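Local structure of hypothetical protein (Parabacteroides distasonis, 4JM1) at residues A[37-45]-A[56-64]. The protein is of unknown function, a small single-chain alpha/beta protein whose fold resembles the prodomain of alpha-lytic protease. Sequence-based numbering, arbitrary orientation.
Sequences YDMLASQFL and LKGVLIVDI
A41 sits over strand 58-63 where helix 38-45 comes closest to it, its CA 5.5 Å from that of V59; the axes come within 7.5 Å here, a closeness consistent with the small A41 side chain. From there A41 CB reaches I61 CG1 at 3.8 Å. V59 fills the next step along the strand by spanning one helical turn: with CG1 anti to its own N (chi1 162°), that methyl lies by A41 O and F44 CB, while CG2 packs on L45. A41 O accepts the helical bond from L45 N, and V59 CB packs against it at 3.6 Å. L45 CB meets V59 CG2 at 3.8 Å, the two side chains sliding past each other in opposite directions, and L45 CD1 lies 4.1 Å from L56 CD1. Replacing V59 with an alanine would remove both methyls and would probably leave a gap beneath A41, F44 and L45. No hydrogen bond links the segments, which bury 373 Å².

Toward Y37 and L40, both partly exposed, contacts lengthen. I61 CD1 meets L40 CD2 at 4.0 Å, the side chains crossing at about a right angle, and the same methyl approaches the F44 ring obliquely. Y37 lends its CB to I61 CG2 at 4.3 Å, but its hydroxyl turns off to S33 N. The short axes of 38-45 and 58-63 make 137° between their N-to-C directions; with strand 24-29, parallel to 58-63, they form a beta-alpha-beta crossover, the helix packed on a mixed four-stranded sheet.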
# COMPACT_ATOMS: atom_id res chain seq x y z
N TYR A 37 11.02 -4.78 -0.95
CA TYR A 37 10.29 -3.71 -1.63
C TYR A 37 10.19 -2.41 -0.83
O TYR A 37 9.29 -1.58 -1.06
CB TYR A 37 8.91 -4.18 -2.09
CG TYR A 37 8.96 -5.29 -3.14
CD1 TYR A 37 9.10 -6.61 -2.77
CD2 TYR A 37 8.88 -4.99 -4.51
CE1 TYR A 37 9.15 -7.63 -3.71
CE2 TYR A 37 8.91 -6.01 -5.46
CZ TYR A 37 9.07 -7.33 -5.06
OH TYR A 37 9.10 -8.35 -5.99
N ASP A 38 11.14 -2.17 0.07
CA ASP A 38 11.06 -0.96 0.86
C ASP A 38 11.14 0.30 -0.00
O ASP A 38 10.54 1.31 0.34
CB ASP A 38 12.15 -0.89 1.92
CG ASP A 38 11.97 -1.89 3.06
OD1 ASP A 38 10.94 -2.62 3.13
OD2 ASP A 38 12.88 -1.92 3.94
N MSE A 39 11.97 0.29 -1.04
CA MSE A 39 12.11 1.52 -1.85
C MSE A 39 10.79 1.88 -2.56
O MSE A 39 10.41 3.05 -2.65
CB MSE A 39 13.25 1.42 -2.86
CG MSE A 39 14.61 1.32 -2.21
SE MSE A 39 16.14 1.36 -3.36
CE MSE A 39 16.04 3.29 -3.57
N LEU A 40 10.10 0.87 -3.05
CA LEU A 40 8.77 1.05 -3.64
C LEU A 40 7.80 1.62 -2.61
O LEU A 40 7.08 2.59 -2.91
CB LEU A 40 8.26 -0.28 -4.21
CG LEU A 40 6.86 -0.24 -4.84
CD1 LEU A 40 6.86 0.62 -6.11
CD2 LEU A 40 6.36 -1.67 -5.09
N ALA A 41 7.83 1.09 -1.40
CA ALA A 41 6.97 1.58 -0.33
C ALA A 41 7.22 3.06 -0.07
O ALA A 41 6.28 3.83 0.07
CB ALA A 41 7.17 0.78 0.97
N SER A 42 8.50 3.45 -0.06
CA SER A 42 8.83 4.84 0.23
C SER A 42 8.37 5.76 -0.91
O SER A 42 7.88 6.88 -0.67
CB SER A 42 10.32 5.02 0.49
OG SER A 42 10.62 6.39 0.69
N GLN A 43 8.48 5.29 -2.14
CA GLN A 43 8.00 6.09 -3.28
C GLN A 43 6.48 6.28 -3.24
O GLN A 43 5.99 7.38 -3.50
CB GLN A 43 8.44 5.46 -4.61
CG GLN A 43 9.96 5.47 -4.82
CD GLN A 43 10.46 6.84 -5.15
OE1 GLN A 43 11.03 7.56 -4.32
NE2 GLN A 43 10.24 7.23 -6.39
N PHE A 44 5.75 5.22 -2.94
CA PHE A 44 4.32 5.32 -2.79
C PHE A 44 3.93 6.26 -1.63
O PHE A 44 2.98 7.04 -1.73
CB PHE A 44 3.68 3.96 -2.58
CG PHE A 44 3.24 3.28 -3.85
CD1 PHE A 44 2.24 3.85 -4.64
CD2 PHE A 44 3.75 2.05 -4.21
CE1 PHE A 44 1.80 3.23 -5.80
CE2 PHE A 44 3.32 1.40 -5.37
CZ PHE A 44 2.35 2.00 -6.17
N LEU A 45 4.65 6.17 -0.51
CA LEU A 45 4.32 7.05 0.62
C LEU A 45 4.49 8.51 0.24
O LEU A 45 3.64 9.35 0.51
CB LEU A 45 5.16 6.70 1.85
CG LEU A 45 4.92 7.48 3.14
CD1 LEU A 45 3.46 7.41 3.60
CD2 LEU A 45 5.91 7.02 4.23
N LEU A 56 -1.28 9.19 7.16
CA LEU A 56 -0.76 7.85 6.98
C LEU A 56 0.40 7.62 7.93
O LEU A 56 1.29 8.44 8.03
CB LEU A 56 -0.28 7.63 5.56
CG LEU A 56 -1.34 7.69 4.47
CD1 LEU A 56 -0.65 7.49 3.11
CD2 LEU A 56 -2.41 6.66 4.70
N LYS A 57 0.39 6.47 8.59
CA LYS A 57 1.55 6.02 9.37
C LYS A 57 2.65 5.47 8.49
O LYS A 57 3.81 5.44 8.89
CB LYS A 57 1.13 4.97 10.38
CG LYS A 57 0.29 5.57 11.48
CD LYS A 57 0.04 4.58 12.57
CE LYS A 57 -0.81 5.20 13.64
NZ LYS A 57 -1.38 4.14 14.50
N GLY A 58 2.29 5.02 7.29
CA GLY A 58 3.28 4.47 6.40
C GLY A 58 2.58 3.76 5.26
O GLY A 58 1.36 3.76 5.18
N VAL A 59 3.39 3.17 4.37
CA VAL A 59 2.94 2.29 3.30
C VAL A 59 3.52 0.90 3.53
O VAL A 59 4.71 0.76 3.90
CB VAL A 59 3.37 2.82 1.92
CG1 VAL A 59 3.32 1.72 0.82
CG2 VAL A 59 2.49 4.03 1.58
N LEU A 60 2.67 -0.10 3.29
CA LEU A 60 3.04 -1.50 3.35
C LEU A 60 2.81 -2.08 1.97
O LEU A 60 1.73 -1.89 1.40
CB LEU A 60 2.24 -2.28 4.42
CG LEU A 60 2.25 -1.63 5.79
CD1 LEU A 60 1.21 -2.34 6.69
CD2 LEU A 60 3.66 -1.61 6.42
N ILE A 61 3.79 -2.82 1.45
CA ILE A 61 3.64 -3.56 0.20
C ILE A 61 3.38 -5.02 0.51
O ILE A 61 4.03 -5.61 1.36
CB ILE A 61 4.89 -3.44 -0.71
CG1 ILE A 61 5.30 -1.96 -0.88
CG2 ILE A 61 4.63 -4.16 -2.08
CD1 ILE A 61 4.34 -1.05 -1.64
N VAL A 62 2.36 -5.57 -0.16
CA VAL A 62 2.06 -6.98 -0.09
C VAL A 62 1.94 -7.56 -1.52
O VAL A 62 1.85 -6.81 -2.51
CB VAL A 62 0.71 -7.23 0.69
CG1 VAL A 62 0.82 -6.75 2.17
CG2 VAL A 62 -0.51 -6.65 -0.02
N ASP A 63 2.03 -8.89 -1.61
CA ASP A 63 1.87 -9.59 -2.90
C ASP A 63 0.39 -9.85 -3.12
O ASP A 63 -0.25 -10.50 -2.30
CB ASP A 63 2.68 -10.89 -2.88
CG ASP A 63 2.75 -11.60 -4.23
OD1 ASP A 63 1.97 -11.29 -5.16
OD2 ASP A 63 3.64 -12.47 -4.36
N ILE A 64 -0.13 -9.36 -4.25
CA ILE A 64 -1.52 -9.62 -4.64
C ILE A 64 -1.87 -11.13 -4.65
O ILE A 64 -3.02 -11.51 -4.42
CB ILE A 64 -1.82 -9.00 -6.04
CG1 ILE A 64 -3.33 -8.94 -6.33
CG2 ILE A 64 -1.07 -9.76 -7.19
CD1 ILE A 64 -4.11 -7.92 -5.48